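Local coordinates for archaeal flagellar ATP-binding protein FlaH (Methanocaldococcus jannaschii DSM 2661, PDB 4WIA) that probably binds and hydrolyses ATP as a KaiC-like P-loop component of the archaellum, the archaeal flagellum, at residues A[63-66]-A[67-71]; A[82-86]-A[87-91]; A[117-121]-A[122-126]. All coordinates share one frame; numbering follows the deposited sequence.

Contact 1 of 3, residues A[63-66]-A[67-71]; sequences TQLT and TLEFI. With SO4 (sulfate ion), chain F.
Thr-66 sets OG1 between its own backbone N and carbonyl carbon (chi1 58°), while Glu-69 holds CG beside its backbone N (chi1 -59°) and runs extended beyond it; together these torsions close a capping box on the first turn of helix 67-76. Thr-66 is the N-cap, and its OG1 accepts from the backbone N of Glu-69 at 3.2 Å. In return, Glu-69 OE2 takes the backbone N-H of Thr-66 at 2.9 Å, a nearly straight bond (171°) made with the anti lone pair, the one facing away from OE1. The Thr-66 hydroxyl also donates to OE2, weakly, with OG1 and OE2 3.2 Å apart. OE2 thus has one strong and one weak donor from the same residue, which helps hold the carboxylate in place, and its negative charge is likely to be favoured by the helix start. The first helical i to i+4 bond runs from Phe-70 N to Thr-66 O, 2.9 Å.

Beside the box the contact turns apolar. Leu-65 puts CD2 4.0 Å from Glu-69 CB, and its other branch, CD1, meets the edge of the Phe-70 ring 4.4 Å from CD1 of that ring. The ring of Phe-70 is buried and stacks on Tyr-92; the hydroxyl of Tyr-92 is hydrogen-bonded to Leu-65 O, so ring and loop share one neighbour.

The loop leaves strand 58-62 and carries Gln-64, which by similarity binds ATP and lies beside Ser-41 of the P-loop. The extended Gln-64 side chain reaches out to a sulfate, probably from the crystallisation liquor, that Lys-40 NZ and Asn-164 ND2 also hold; Gln-64 NE2 donates to sulfate O2 at 2.8 Å.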
# COMPACT_ATOMS: atom_id res chain seq x y z
N THR A 63 24.43 -5.51 15.14
CA THR A 63 25.78 -5.73 15.58
C THR A 63 26.68 -6.29 14.51
O THR A 63 27.79 -6.67 14.81
CB THR A 63 25.77 -6.75 16.74
OG1 THR A 63 25.08 -7.94 16.36
CG2 THR A 63 25.05 -6.15 17.92
N GLN A 64 26.21 -6.40 13.26
CA GLN A 64 26.98 -7.10 12.21
C GLN A 64 27.25 -6.31 10.92
O GLN A 64 28.30 -6.47 10.35
CB GLN A 64 26.29 -8.42 11.86
CG GLN A 64 26.21 -9.36 13.04
CD GLN A 64 25.51 -10.66 12.70
OE1 GLN A 64 25.10 -10.87 11.57
NE2 GLN A 64 25.30 -11.50 13.69
N LEU A 65 26.33 -5.46 10.49
CA LEU A 65 26.44 -4.81 9.23
C LEU A 65 26.46 -3.30 9.37
O LEU A 65 25.62 -2.68 10.04
CB LEU A 65 25.26 -5.21 8.33
CG LEU A 65 25.04 -6.72 8.07
CD1 LEU A 65 23.81 -6.96 7.26
CD2 LEU A 65 26.24 -7.36 7.33
N THR A 66 27.40 -2.70 8.64
CA THR A 66 27.41 -1.25 8.44
C THR A 66 26.22 -0.92 7.59
O THR A 66 25.55 -1.82 7.06
CB THR A 66 28.64 -0.78 7.65
OG1 THR A 66 28.67 -1.44 6.39
CG2 THR A 66 29.93 -1.04 8.40
N THR A 67 25.93 0.37 7.47
CA THR A 67 24.81 0.83 6.64
C THR A 67 24.98 0.33 5.19
O THR A 67 24.08 -0.21 4.59
CB THR A 67 24.67 2.36 6.74
OG1 THR A 67 24.52 2.70 8.12
CG2 THR A 67 23.42 2.86 6.03
N LEU A 68 26.16 0.48 4.66
CA LEU A 68 26.46 0.12 3.29
C LEU A 68 26.16 -1.38 3.06
O LEU A 68 25.39 -1.73 2.16
CB LEU A 68 27.91 0.45 3.03
CG LEU A 68 28.63 0.37 1.71
CD1 LEU A 68 29.35 -0.94 1.49
CD2 LEU A 68 27.61 0.65 0.64
N GLU A 69 26.72 -2.23 3.93
CA GLU A 69 26.51 -3.67 3.85
C GLU A 69 25.03 -4.00 3.98
O GLU A 69 24.54 -4.86 3.28
CB GLU A 69 27.33 -4.40 4.92
CG GLU A 69 28.84 -4.21 4.86
CD GLU A 69 29.58 -4.76 6.11
OE1 GLU A 69 30.52 -5.55 5.89
OE2 GLU A 69 29.25 -4.45 7.31
N PHE A 70 24.32 -3.31 4.84
CA PHE A 70 22.89 -3.51 5.00
C PHE A 70 22.11 -3.17 3.70
O PHE A 70 21.23 -3.93 3.25
CB PHE A 70 22.36 -2.70 6.17
CG PHE A 70 20.93 -2.92 6.46
CD1 PHE A 70 20.51 -4.09 7.09
CD2 PHE A 70 19.97 -1.97 6.13
CE1 PHE A 70 19.15 -4.31 7.37
CE2 PHE A 70 18.64 -2.22 6.40
CZ PHE A 70 18.22 -3.38 6.99
N ILE A 71 22.42 -2.03 3.11
CA ILE A 71 21.76 -1.68 1.88
C ILE A 71 22.00 -2.76 0.80
O ILE A 71 21.06 -3.15 0.10
CB ILE A 71 22.20 -0.32 1.40
CG1 ILE A 71 21.62 0.75 2.31
CG2 ILE A 71 21.78 -0.07 -0.05
CD1 ILE A 71 22.42 2.03 2.23
S SO4 F . 24.40 -14.73 15.10
O1 SO4 F . 23.77 -16.06 15.17
O2 SO4 F . 24.97 -14.31 13.79
O3 SO4 F . 25.53 -14.93 16.05
O4 SO4 F . 23.50 -13.60 15.54

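Contact 2 of 3, residues A[82-86]-A[87-91]; sequences NKKLL and SGALL. With SO4 (sulfate ion), chain G; SO4 (sulfate ion), chain J.
Leu-85 and Leu-90 lie side by side and point the same way, CD2 of Leu-85 3.9 Å from CG of Leu-90, and this is the tight apolar side of the contact. Phe-70 and Ile-71 of helix 67-76 pack against the same pair, and a water at its rim bridges Leu-85 O and Leu-90 O. Next to it, Lys-84 O receives the N-H of Leu-90 at 3.0 Å. Gly-88, with a positive phi of 80°, makes the reversal, and its N donates to Leu-85 O at 3.2 Å.

The Lys-84 side is polar and gripped at the subunit boundary. The bend at chi2 (-73°) lays the Lys-84 chain over Ala-89, CD 3.9 Å from its CB, and sends NZ on to sulfate O3 at 2.7 Å. The same NZ bonds to Leu-52 O and to Ser-12 OG of the second subunit. Cutting this side chain back to alanine is likely to cost the sulfate one of its positive partners, leave Leu-52 O and that Ser-12 OG without the ammonium, and uncover the methyl of Ala-89.

Looser are the exposed Lys-83 and Leu-86; the Lys-83 side chain makes no close contact with 87-91, though its backbone N donates to a second sulfate.

Ser-87 OG accepts from Ala-89 N at 3.1 Å, an ST turn that closes helix 82-87 and delivers the chain into strand 90-94, an outermost strand, within this chain, of the KaiC-like sheet.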
# COMPACT_ATOMS: atom_id res chain seq x y z
N ASN A 82 16.14 2.04 0.25
CA ASN A 82 16.80 3.31 0.09
C ASN A 82 15.94 4.49 0.41
O ASN A 82 16.35 5.40 1.13
CB ASN A 82 17.26 3.45 -1.38
CG ASN A 82 18.18 2.34 -1.78
OD1 ASN A 82 17.86 1.49 -2.64
ND2 ASN A 82 19.32 2.30 -1.13
N LYS A 83 14.77 4.54 -0.19
CA LYS A 83 13.86 5.64 0.06
C LYS A 83 13.39 5.70 1.49
O LYS A 83 13.15 6.79 2.01
CB LYS A 83 12.68 5.64 -0.89
CG LYS A 83 13.06 6.26 -2.21
CD LYS A 83 11.85 6.73 -2.98
CE LYS A 83 12.27 7.72 -4.04
NZ LYS A 83 11.09 8.15 -4.84
N LYS A 84 13.25 4.55 2.11
CA LYS A 84 12.77 4.50 3.47
C LYS A 84 13.87 5.04 4.41
O LYS A 84 13.56 5.72 5.39
CB LYS A 84 12.40 3.08 3.86
CG LYS A 84 11.23 2.48 3.07
CD LYS A 84 9.91 3.10 3.50
CE LYS A 84 8.74 2.51 2.76
NZ LYS A 84 7.43 3.03 3.27
N LEU A 85 15.15 4.78 4.08
CA LEU A 85 16.25 5.40 4.80
C LEU A 85 16.24 6.90 4.66
O LEU A 85 16.50 7.63 5.66
CB LEU A 85 17.60 4.87 4.35
CG LEU A 85 18.01 3.49 4.87
CD1 LEU A 85 19.22 2.99 4.06
CD2 LEU A 85 18.31 3.47 6.38
N LEU A 86 15.99 7.39 3.45
CA LEU A 86 16.12 8.82 3.19
C LEU A 86 15.07 9.61 3.90
O LEU A 86 15.29 10.74 4.25
CB LEU A 86 16.08 9.13 1.70
CG LEU A 86 17.33 8.67 0.92
CD1 LEU A 86 17.13 8.74 -0.59
CD2 LEU A 86 18.55 9.47 1.30
N SER A 87 13.92 9.01 4.15
CA SER A 87 12.80 9.73 4.76
C SER A 87 12.86 9.62 6.27
O SER A 87 12.11 10.30 6.99
CB SER A 87 11.47 9.18 4.25
OG SER A 87 11.30 7.85 4.68
N GLY A 88 13.74 8.75 6.77
CA GLY A 88 13.70 8.39 8.16
C GLY A 88 12.66 7.35 8.56
O GLY A 88 12.63 6.93 9.72
N ALA A 89 11.83 6.88 7.62
CA ALA A 89 10.98 5.76 7.87
C ALA A 89 11.70 4.55 8.42
O ALA A 89 11.18 3.89 9.38
CB ALA A 89 10.25 5.38 6.63
N LEU A 90 12.87 4.27 7.88
CA LEU A 90 13.78 3.26 8.45
C LEU A 90 14.98 3.96 9.10
O LEU A 90 15.67 4.73 8.45
CB LEU A 90 14.27 2.31 7.36
CG LEU A 90 15.39 1.32 7.71
CD1 LEU A 90 14.98 0.48 8.90
CD2 LEU A 90 15.82 0.42 6.56
N LEU A 91 15.23 3.69 10.40
CA LEU A 91 16.36 4.20 11.10
C LEU A 91 17.24 3.01 11.35
O LEU A 91 16.88 2.06 12.06
CB LEU A 91 15.92 4.80 12.45
CG LEU A 91 16.96 5.19 13.47
CD1 LEU A 91 17.85 6.32 12.91
CD2 LEU A 91 16.30 5.59 14.78
S SO4 G . 14.31 2.16 -3.40
O1 SO4 G . 14.99 1.07 -2.74
O2 SO4 G . 13.17 1.64 -4.09
O3 SO4 G . 15.22 2.81 -4.32
O4 SO4 G . 13.70 3.13 -2.54
S SO4 J . 6.47 6.60 3.30
O1 SO4 J . 6.12 7.59 2.23
O2 SO4 J . 5.28 5.73 3.59
O3 SO4 J . 7.60 5.71 3.11
O4 SO4 J . 6.75 7.47 4.51
O HOH W 1 10.05 6.81 2.86
O HOH W 2 17.57 6.62 8.36

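Contact 3 of 3, residues A[117-121]-A[122-126]; sequences AFYEK and DVIIF
Between Tyr-119 and Ile-124 the backbone leaves the weakly bonded end of helix 116-119, rounds Glu-120 and Lys-121 and enters strand 123-127, bringing Phe-118 O to 3.4 Å from Ile-124 CG1. Ile-124 points back at the helix end. Its CG1 sits beside the backbone N, and an unusual chi2 of 94° swings CD1 to 3.9 Å from Tyr-119 CD1 and 3.8 Å from Lys-121 O. The two side chains cross at about a right angle, with the isoleucine branches strung along one side of the tyrosine: CG1 and CD1 near its CD1, CG2 near its CE1.

Further along, the ring of Phe-126 is met at its edge, close to its plane, by Tyr-119 OH, 3.5 Å from Phe-126 CZ. Phe-118 CD2 approaches the same edge, 4.5 Å from Phe-126 CE1. One face of the Tyr-119 ring is covered by Phe-118 CB, 3.8 Å above its centre, and Phe-148 adds an edge-to-face contact.

Strand 123-127 runs parallel between strands 58-62 and 158-163, in the sheet position that in P-loop NTPases usually belongs to the Walker B strand.

The polar ends look elsewhere: Tyr-119 OH bonds to Val-112 O, Lys-121 NZ to Gly-88 O and Asp-122 OD2 to Ser-57 N, while Lys-157 NZ donates to both Tyr-119 O and Lys-121 O. Helix end and strand are therefore held to each other by apolar and aromatic contact, and the hydrogen bonds of the turn tie it to its neighbours in the fold.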
# COMPACT_ATOMS: atom_id res chain seq x y z
N ALA A 117 15.71 7.86 20.36
CA ALA A 117 15.44 7.87 18.93
C ALA A 117 14.94 6.51 18.43
O ALA A 117 14.05 6.47 17.62
CB ALA A 117 16.65 8.31 18.14
N PHE A 118 15.46 5.42 19.01
CA PHE A 118 15.12 4.11 18.58
C PHE A 118 13.62 3.91 18.73
O PHE A 118 13.00 3.28 17.84
CB PHE A 118 15.81 3.00 19.40
CG PHE A 118 17.31 2.98 19.33
CD1 PHE A 118 18.02 3.75 18.43
CD2 PHE A 118 18.01 2.14 20.19
CE1 PHE A 118 19.40 3.70 18.40
CE2 PHE A 118 19.38 2.11 20.19
CZ PHE A 118 20.08 2.90 19.29
N TYR A 119 13.06 4.41 19.82
CA TYR A 119 11.71 4.03 20.28
C TYR A 119 10.64 4.98 19.77
O TYR A 119 9.44 4.75 19.97
CB TYR A 119 11.65 3.87 21.81
CG TYR A 119 12.71 2.93 22.25
CD1 TYR A 119 12.59 1.57 21.99
CD2 TYR A 119 13.92 3.40 22.80
CE1 TYR A 119 13.61 0.68 22.29
CE2 TYR A 119 14.93 2.53 23.12
CZ TYR A 119 14.77 1.16 22.82
OH TYR A 119 15.77 0.26 23.11
N GLU A 120 11.02 5.94 18.95
CA GLU A 120 10.00 6.71 18.24
C GLU A 120 9.38 5.88 17.10
O GLU A 120 8.34 6.22 16.63
CB GLU A 120 10.58 7.99 17.65
CG GLU A 120 11.36 8.88 18.62
CD GLU A 120 11.99 10.06 17.87
OE1 GLU A 120 11.72 11.20 18.23
OE2 GLU A 120 12.72 9.82 16.88
N LYS A 121 9.99 4.78 16.69
CA LYS A 121 9.43 4.00 15.58
C LYS A 121 8.48 2.95 16.08
O LYS A 121 8.42 2.71 17.30
CB LYS A 121 10.54 3.34 14.76
CG LYS A 121 11.63 4.26 14.30
CD LYS A 121 11.07 5.50 13.64
CE LYS A 121 12.15 6.20 12.85
NZ LYS A 121 11.67 7.54 12.42
N ASP A 122 7.70 2.34 15.15
CA ASP A 122 6.67 1.36 15.52
C ASP A 122 7.30 0.07 15.90
O ASP A 122 6.81 -0.64 16.76
CB ASP A 122 5.68 1.11 14.40
CG ASP A 122 4.99 2.38 13.95
OD1 ASP A 122 4.54 3.16 14.83
OD2 ASP A 122 4.94 2.61 12.72
N VAL A 123 8.42 -0.24 15.30
CA VAL A 123 9.00 -1.55 15.44
C VAL A 123 10.46 -1.37 15.67
O VAL A 123 11.09 -0.65 14.91
CB VAL A 123 8.83 -2.36 14.12
CG1 VAL A 123 9.47 -3.72 14.23
CG2 VAL A 123 7.34 -2.54 13.78
N ILE A 124 11.01 -2.07 16.66
CA ILE A 124 12.43 -1.97 16.93
C ILE A 124 13.08 -3.32 16.91
O ILE A 124 12.69 -4.22 17.64
CB ILE A 124 12.68 -1.30 18.31
CG1 ILE A 124 11.99 0.07 18.36
CG2 ILE A 124 14.16 -1.14 18.56
CD1 ILE A 124 10.61 0.04 18.97
N ILE A 125 14.13 -3.46 16.10
CA ILE A 125 14.77 -4.76 15.91
C ILE A 125 16.20 -4.72 16.48
O ILE A 125 16.95 -3.85 16.08
CB ILE A 125 14.80 -5.05 14.41
CG1 ILE A 125 13.37 -5.21 13.88
CG2 ILE A 125 15.58 -6.31 14.12
CD1 ILE A 125 13.19 -5.37 12.39
N PHE A 126 16.59 -5.72 17.30
CA PHE A 126 17.95 -5.87 17.71
C PHE A 126 18.52 -7.17 17.17
O PHE A 126 18.16 -8.24 17.63
CB PHE A 126 18.09 -5.88 19.25
CG PHE A 126 17.56 -4.63 19.88
CD1 PHE A 126 18.32 -3.51 19.92
CD2 PHE A 126 16.26 -4.54 20.30
CE1 PHE A 126 17.85 -2.32 20.45
CE2 PHE A 126 15.77 -3.35 20.80
CZ PHE A 126 16.58 -2.23 20.85

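Contact 1 is a surface contact, contact 2 is partly buried, and contact 3 is buried nearer the middle of the chain. All three lie at helix ends beside the same KaiC-like sheet; contacts 2 and 3 run into its strands, contact 1 comes just after one. Contact 1 opens a helix with a threonine hydroxyl and a glutamate carboxylate, contact 2 closes one with a serine hydroxyl and carbonyls, and contact 3 relies on aromatic and aliphatic groups. Helices 67-76 and 82-87 join contacts 1 and 2 by packing, as where Ile-71 CG1 meets Leu-85 CD1. Leu-91 links contact 2 to Lys-121 and Ala-117 of contact 3, whereas contacts 1 and 3 do not touch. Among them, contact 1 alone reaches the nucleotide site.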